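Local coordinates for protein 2,3-bisphosphoglycerate-independent phosphoglycerate mutase (PDB 2ZKT) that probably interconverts 2-phosphoglycerate and 3-phosphoglycerate in glycolysis, as a metal-binding member of the alkaline phosphatase superfamily, at residues Pro28-Met37 and Pro313-Asp324. Sequence-based numbering, arbitrary orientation.
Sequences PLEYANTPNM and PKLKAELIERAD
Asp324 reaches from helix 313-331 to the backbone N-H groups of Asn36 and Met37 in the first turn of helix 35-43, while about three turns of its own helix pack against helix 28-31 and the linker that follows. The contact lies in the domain built on the mixed sheet of the alkaline phosphatase-like metalloenzyme fold. At its start Pro28 acts as a knob, its ring sitting among Pro313, Lys316, Ala317 and Ile320; a compact, rigid ring suits so close an approach. Ala317 is small enough for CB to come 3.6 Å from Pro28 O and 3.9 Å from Ala32 CB, and it also meets the edge of the Tyr31 ring at CD2. Lys316 passes its methylene chain obliquely beside Pro28, all torsions extended from CG onward, and carries NZ beyond to a salt bridge with Asp17. Ile320 divides its two branches: CD1 meets Leu29 N at 3.6 Å, whereas CG2, anti to the backbone N, touches both Thr34 CG2 and Met37 CE, 3.8 Å from the latter. The linker is held by a nearly straight bond from Asn33 N to Glu321 OE2 (3.1 Å, 168°); the N-H comes to OE2 from above the carboxylate plane. Tyr31, Asn33 and Pro35 also pack against the second subunit, on its Pro35, Asn33 and Tyr31 respectively. Thr34 occupies the N-cap position of helix 35-43 without a capping bond from its side chain, and Asp324 serves the helix start instead. With CG anti to the backbone N (chi1 -161°), its short side chain lays the carboxylate against the first turn, where the helix dipole would probably favour its negative charge. Both oxygens use syn lone pairs: OD2 takes Asn36 N at 2.9 Å, and OD1 takes Met37 N at 2.8 Å.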
ATOM      1  N   PRO B  28      -2.164   1.969   8.745  1.00 40.01           N
ATOM      2  CA  PRO B  28      -2.764   1.872   7.405  1.00 39.28           C
ATOM      3  C   PRO B  28      -1.876   2.523   6.337  1.00 39.82           C
ATOM      4  O   PRO B  28      -1.742   2.005   5.229  1.00 40.91           O
ATOM      5  CB  PRO B  28      -4.099   2.607   7.578  1.00 38.94           C
ATOM      6  CG  PRO B  28      -4.481   2.219   8.983  1.00 38.25           C
ATOM      7  CD  PRO B  28      -3.171   2.389   9.744  1.00 39.12           C
ATOM      8  N   LEU B  29      -1.271   3.658   6.680  1.00 37.11           N
ATOM      9  CA  LEU B  29      -0.408   4.373   5.745  1.00 36.12           C
ATOM     10  C   LEU B  29       0.844   3.582   5.400  1.00 38.00           C
ATOM     11  O   LEU B  29       1.284   3.591   4.253  1.00 35.90           O
ATOM     12  CB  LEU B  29       0.015   5.741   6.317  1.00 36.64           C
ATOM     13  CG  LEU B  29       1.137   6.456   5.521  1.00 37.08           C
ATOM     14  CD1 LEU B  29       0.774   6.557   4.038  1.00 32.48           C
ATOM     15  CD2 LEU B  29       1.360   7.849   6.113  1.00 34.45           C
ATOM     16  N   GLU B  30       1.412   2.894   6.388  1.00 38.57           N
ATOM     17  CA  GLU B  30       2.623   2.117   6.149  1.00 40.10           C
ATOM     18  C   GLU B  30       2.286   0.863   5.341  1.00 42.77           C
ATOM     19  O   GLU B  30       2.934   0.567   4.328  1.00 42.21           O
ATOM     20  CB  GLU B  30       3.292   1.753   7.490  1.00 38.19           C
ATOM     21  CG  GLU B  30       3.823   2.971   8.246  1.00 39.45           C
ATOM     22  CD  GLU B  30       4.148   2.681   9.711  1.00 39.89           C
ATOM     23  OE1 GLU B  30       3.481   1.797  10.311  1.00 38.41           O
ATOM     24  OE2 GLU B  30       5.059   3.352  10.273  1.00 39.70           O
ATOM     25  N   TYR B  31       1.239   0.162   5.791  1.00 42.66           N
ATOM     26  CA  TYR B  31       0.739  -1.073   5.172  1.00 42.71           C
ATOM     27  C   TYR B  31       0.293  -0.843   3.716  1.00 43.47           C
ATOM     28  O   TYR B  31       0.634  -1.613   2.831  1.00 42.38           O
ATOM     29  CB  TYR B  31      -0.449  -1.600   5.999  1.00 42.77           C
ATOM     30  CG  TYR B  31      -1.083  -2.880   5.487  1.00 42.14           C
ATOM     31  CD1 TYR B  31      -0.510  -4.126   5.758  1.00 43.67           C
ATOM     32  CD2 TYR B  31      -2.271  -2.848   4.746  1.00 40.60           C
ATOM     33  CE1 TYR B  31      -1.098  -5.307   5.305  1.00 42.89           C
ATOM     34  CE2 TYR B  31      -2.871  -4.030   4.288  1.00 38.39           C
ATOM     35  CZ  TYR B  31      -2.278  -5.254   4.572  1.00 41.60           C
ATOM     36  OH  TYR B  31      -2.860  -6.433   4.129  1.00 46.58           O
ATOM     37  N   ALA B  32      -0.474   0.225   3.489  1.00 43.01           N
ATOM     38  CA  ALA B  32      -0.986   0.559   2.158  1.00 43.19           C
ATOM     39  C   ALA B  32       0.126   0.692   1.131  1.00 44.14           C
ATOM     40  O   ALA B  32       1.183   1.229   1.423  1.00 46.37           O
ATOM     41  CB  ALA B  32      -1.790   1.868   2.224  1.00 42.22           C
ATOM     42  N   ASN B  33      -0.117   0.198  -0.080  1.00 46.13           N
ATOM     43  CA  ASN B  33       0.869   0.292  -1.152  1.00 46.21           C
ATOM     44  C   ASN B  33       0.778   1.714  -1.722  1.00 44.39           C
ATOM     45  O   ASN B  33      -0.188   2.062  -2.407  1.00 45.36           O
ATOM     46  CB  ASN B  33       0.557  -0.756  -2.234  1.00 49.30           C
ATOM     47  CG  ASN B  33       1.530  -0.707  -3.402  1.00 51.34           C
ATOM     48  OD1 ASN B  33       2.744  -0.647  -3.211  1.00 52.72           O
ATOM     49  ND2 ASN B  33       0.997  -0.746  -4.620  1.00 52.41           N
ATOM     50  N   THR B  34       1.795   2.528  -1.433  1.00 42.51           N
ATOM     51  CA  THR B  34       1.830   3.927  -1.872  1.00 40.10           C
ATOM     52  C   THR B  34       3.164   4.282  -2.532  1.00 40.39           C
ATOM     53  O   THR B  34       3.916   5.125  -2.026  1.00 38.16           O
ATOM     54  CB  THR B  34       1.629   4.869  -0.664  1.00 40.14           C
ATOM     55  OG1 THR B  34       2.709   4.674   0.270  1.00 39.97           O
ATOM     56  CG2 THR B  34       0.312   4.555   0.052  1.00 37.16           C
ATOM     57  N   PRO B  35       3.455   3.678  -3.700  1.00 41.17           N
ATOM     58  CA  PRO B  35       4.721   3.954  -4.397  1.00 40.49           C
ATOM     59  C   PRO B  35       5.019   5.419  -4.733  1.00 40.70           C
ATOM     60  O   PRO B  35       6.183   5.807  -4.799  1.00 40.48           O
ATOM     61  CB  PRO B  35       4.619   3.073  -5.644  1.00 40.34           C
ATOM     62  CG  PRO B  35       3.146   3.092  -5.947  1.00 38.60           C
ATOM     63  CD  PRO B  35       2.540   2.893  -4.561  1.00 42.16           C
ATOM     64  N   ASN B  36       3.979   6.236  -4.949  1.00 40.83           N
ATOM     65  CA  ASN B  36       4.173   7.652  -5.293  1.00 41.18           C
ATOM     66  C   ASN B  36       4.588   8.518  -4.099  1.00 41.47           C
ATOM     67  O   ASN B  36       5.503   9.339  -4.207  1.00 41.15           O
ATOM     68  CB  ASN B  36       2.909   8.216  -5.966  1.00 41.38           C
ATOM     69  CG  ASN B  36       2.733   7.690  -7.399  1.00 40.85           C
ATOM     70  OD1 ASN B  36       3.523   8.008  -8.284  1.00 43.08           O
ATOM     71  ND2 ASN B  36       1.706   6.865  -7.617  1.00 37.35           N
ATOM     72  N   MET B  37       3.931   8.340  -2.957  1.00 42.95           N
ATOM     73  CA  MET B  37       4.322   9.110  -1.782  1.00 44.49           C
ATOM     74  C   MET B  37       5.722   8.637  -1.324  1.00 44.07           C
ATOM     75  O   MET B  37       6.531   9.449  -0.847  1.00 43.93           O
ATOM     76  CB  MET B  37       3.266   8.973  -0.663  1.00 44.23           C
ATOM     77  CG  MET B  37       1.963   9.741  -0.991  1.00 44.97           C
ATOM     78  SD  MET B  37       0.669   9.757   0.295  1.00 48.40           S
ATOM     79  CE  MET B  37      -0.352   8.313  -0.175  1.00 43.88           C
ATOM     80  N   PRO B 313      -9.317  -0.480   9.341  1.00 52.45           N
ATOM     81  CA  PRO B 313      -7.900  -0.374   8.951  1.00 51.51           C
ATOM     82  C   PRO B 313      -7.602  -0.691   7.487  1.00 50.36           C
ATOM     83  O   PRO B 313      -6.908   0.071   6.801  1.00 48.38           O
ATOM     84  CB  PRO B 313      -7.206  -1.367   9.896  1.00 51.83           C
ATOM     85  CG  PRO B 313      -8.046  -1.296  11.114  1.00 52.65           C
ATOM     86  CD  PRO B 313      -9.451  -1.326  10.545  1.00 52.23           C
ATOM     87  N   LYS B 314      -8.120  -1.827   7.023  1.00 49.47           N
ATOM     88  CA  LYS B 314      -7.907  -2.261   5.641  1.00 50.19           C
ATOM     89  C   LYS B 314      -8.549  -1.249   4.689  1.00 48.85           C
ATOM     90  O   LYS B 314      -7.935  -0.816   3.708  1.00 49.21           O
ATOM     91  CB  LYS B 314      -8.534  -3.644   5.431  1.00 52.02           C
ATOM     92  CG  LYS B 314      -7.983  -4.749   6.334  1.00 55.27           C
ATOM     93  CD  LYS B 314      -6.897  -5.557   5.631  1.00 63.63           C
ATOM     94  CE  LYS B 314      -6.581  -6.839   6.398  1.00 66.71           C
ATOM     95  NZ  LYS B 314      -5.581  -7.681   5.675  1.00 69.41           N
ATOM     96  N   LEU B 315      -9.796  -0.878   4.984  1.00 48.50           N
ATOM     97  CA  LEU B 315     -10.511   0.082   4.150  1.00 48.12           C
ATOM     98  C   LEU B 315      -9.740   1.398   4.093  1.00 48.00           C
ATOM     99  O   LEU B 315      -9.554   1.968   3.008  1.00 47.71           O
ATOM    100  CB  LEU B 315     -11.920   0.337   4.711  1.00 47.54           C
ATOM    101  CG  LEU B 315     -12.717   1.431   3.983  1.00 47.51           C
ATOM    102  CD1 LEU B 315     -12.774   1.106   2.489  1.00 49.55           C
ATOM    103  CD2 LEU B 315     -14.125   1.540   4.569  1.00 48.63           C
ATOM    104  N   LYS B 316      -9.292   1.877   5.259  1.00 47.16           N
ATOM    105  CA  LYS B 316      -8.538   3.132   5.322  1.00 47.57           C
ATOM    106  C   LYS B 316      -7.278   3.000   4.466  1.00 46.95           C
ATOM    107  O   LYS B 316      -6.957   3.893   3.682  1.00 46.25           O
ATOM    108  CB  LYS B 316      -8.167   3.475   6.774  1.00 46.69           C
ATOM    109  CG  LYS B 316      -7.400   4.788   6.936  1.00 47.95           C
ATOM    110  CD  LYS B 316      -7.252   5.148   8.423  1.00 47.93           C
ATOM    111  CE  LYS B 316      -6.431   6.420   8.626  1.00 47.09           C
ATOM    112  NZ  LYS B 316      -6.412   6.835  10.058  1.00 43.80           N
ATOM    113  N   ALA B 317      -6.577   1.872   4.610  1.00 45.64           N
ATOM    114  CA  ALA B 317      -5.365   1.633   3.826  1.00 47.96           C
ATOM    115  C   ALA B 317      -5.738   1.629   2.333  1.00 48.11           C
ATOM    116  O   ALA B 317      -5.018   2.185   1.497  1.00 49.95           O
ATOM    117  CB  ALA B 317      -4.723   0.287   4.224  1.00 45.85           C
ATOM    118  N   GLU B 318      -6.871   1.004   2.011  1.00 47.82           N
ATOM    119  CA  GLU B 318      -7.351   0.935   0.628  1.00 50.06           C
ATOM    120  C   GLU B 318      -7.586   2.368   0.096  1.00 47.71           C
ATOM    121  O   GLU B 318      -7.236   2.692  -1.048  1.00 45.68           O
ATOM    122  CB  GLU B 318      -8.657   0.117   0.579  1.00 52.61           C
ATOM    123  CG  GLU B 318      -9.052  -0.416  -0.800  1.00 60.53           C
ATOM    124  CD  GLU B 318      -9.544   0.671  -1.747  1.00 71.77           C
ATOM    125  OE1 GLU B 318     -10.550   1.347  -1.416  1.00 77.90           O
ATOM    126  OE2 GLU B 318      -8.926   0.843  -2.825  1.00 75.65           O
ATOM    127  N   LEU B 319      -8.166   3.225   0.940  1.00 45.27           N
ATOM    128  CA  LEU B 319      -8.419   4.606   0.546  1.00 45.11           C
ATOM    129  C   LEU B 319      -7.128   5.423   0.403  1.00 44.05           C
ATOM    130  O   LEU B 319      -7.016   6.296  -0.456  1.00 45.21           O
ATOM    131  CB  LEU B 319      -9.336   5.243   1.587  1.00 45.20           C
ATOM    132  CG  LEU B 319     -10.753   4.662   1.497  1.00 45.53           C
ATOM    133  CD1 LEU B 319     -11.632   5.049   2.689  1.00 46.85           C
ATOM    134  CD2 LEU B 319     -11.498   5.103   0.235  1.00 45.62           C
ATOM    135  N   ILE B 320      -6.146   5.155   1.310  1.00 43.17           N
ATOM    136  CA  ILE B 320      -4.870   5.856   1.166  1.00 42.71           C
ATOM    137  C   ILE B 320      -4.213   5.497  -0.170  1.00 45.45           C
ATOM    138  O   ILE B 320      -3.463   6.270  -0.760  1.00 44.23           O
ATOM    139  CB  ILE B 320      -3.930   5.517   2.350  1.00 42.67           C
ATOM    140  CG1 ILE B 320      -4.476   6.110   3.666  1.00 39.13           C
ATOM    141  CG2 ILE B 320      -2.535   6.137   2.105  1.00 41.67           C
ATOM    142  CD1 ILE B 320      -3.664   5.687   4.907  1.00 36.70           C
ATOM    143  N   GLU B 321      -4.511   4.259  -0.637  1.00 46.41           N
ATOM    144  CA  GLU B 321      -3.976   3.827  -1.931  1.00 49.43           C
ATOM    145  C   GLU B 321      -4.635   4.582  -3.094  1.00 49.79           C
ATOM    146  O   GLU B 321      -4.002   4.889  -4.095  1.00 50.67           O
ATOM    147  CB  GLU B 321      -4.186   2.306  -2.088  1.00 50.00           C
ATOM    148  CG  GLU B 321      -3.074   1.477  -1.419  1.00 50.57           C
ATOM    149  CD  GLU B 321      -3.298  -0.013  -1.643  1.00 54.13           C
ATOM    150  OE1 GLU B 321      -3.712  -0.396  -2.726  1.00 60.03           O
ATOM    151  OE2 GLU B 321      -3.007  -0.787  -0.738  1.00 59.32           O
ATOM    152  N   ARG B 322      -5.925   4.889  -2.963  1.00 50.86           N
ATOM    153  CA  ARG B 322      -6.613   5.638  -4.014  1.00 50.65           C
ATOM    154  C   ARG B 322      -5.991   7.041  -4.062  1.00 50.28           C
ATOM    155  O   ARG B 322      -5.839   7.641  -5.134  1.00 50.93           O
ATOM    156  CB  ARG B 322      -8.125   5.702  -3.721  1.00 49.34           C
ATOM    157  CG  ARG B 322      -8.828   4.365  -3.977  1.00 52.47           C
ATOM    158  CD  ARG B 322     -10.287   4.355  -3.530  1.00 53.00           C
ATOM    159  NE  ARG B 322     -11.045   5.488  -4.068  1.00 56.25           N
ATOM    160  CZ  ARG B 322     -12.284   5.797  -3.684  1.00 58.03           C
ATOM    161  NH1 ARG B 322     -12.898   5.050  -2.764  1.00 58.51           N
ATOM    162  NH2 ARG B 322     -12.903   6.859  -4.200  1.00 59.70           N
ATOM    163  N   ALA B 323      -5.618   7.557  -2.890  1.00 49.27           N
ATOM    164  CA  ALA B 323      -4.988   8.870  -2.815  1.00 48.84           C
ATOM    165  C   ALA B 323      -3.619   8.808  -3.504  1.00 48.59           C
ATOM    166  O   ALA B 323      -3.241   9.738  -4.232  1.00 49.51           O
ATOM    167  CB  ALA B 323      -4.828   9.305  -1.334  1.00 47.09           C
ATOM    168  N   ASP B 324      -2.874   7.717  -3.292  1.00 47.55           N
ATOM    169  CA  ASP B 324      -1.556   7.616  -3.918  1.00 49.30           C
ATOM    170  C   ASP B 324      -1.666   7.707  -5.437  1.00 49.05           C
ATOM    171  O   ASP B 324      -0.855   8.386  -6.087  1.00 48.94           O
ATOM    172  CB  ASP B 324      -0.837   6.313  -3.526  1.00 48.97           C
ATOM    173  CG  ASP B 324       0.678   6.390  -3.760  1.00 51.17           C
ATOM    174  OD1 ASP B 324       1.332   7.258  -3.128  1.00 54.08           O
ATOM    175  OD2 ASP B 324       1.221   5.595  -4.572  1.00 53.95           O
TER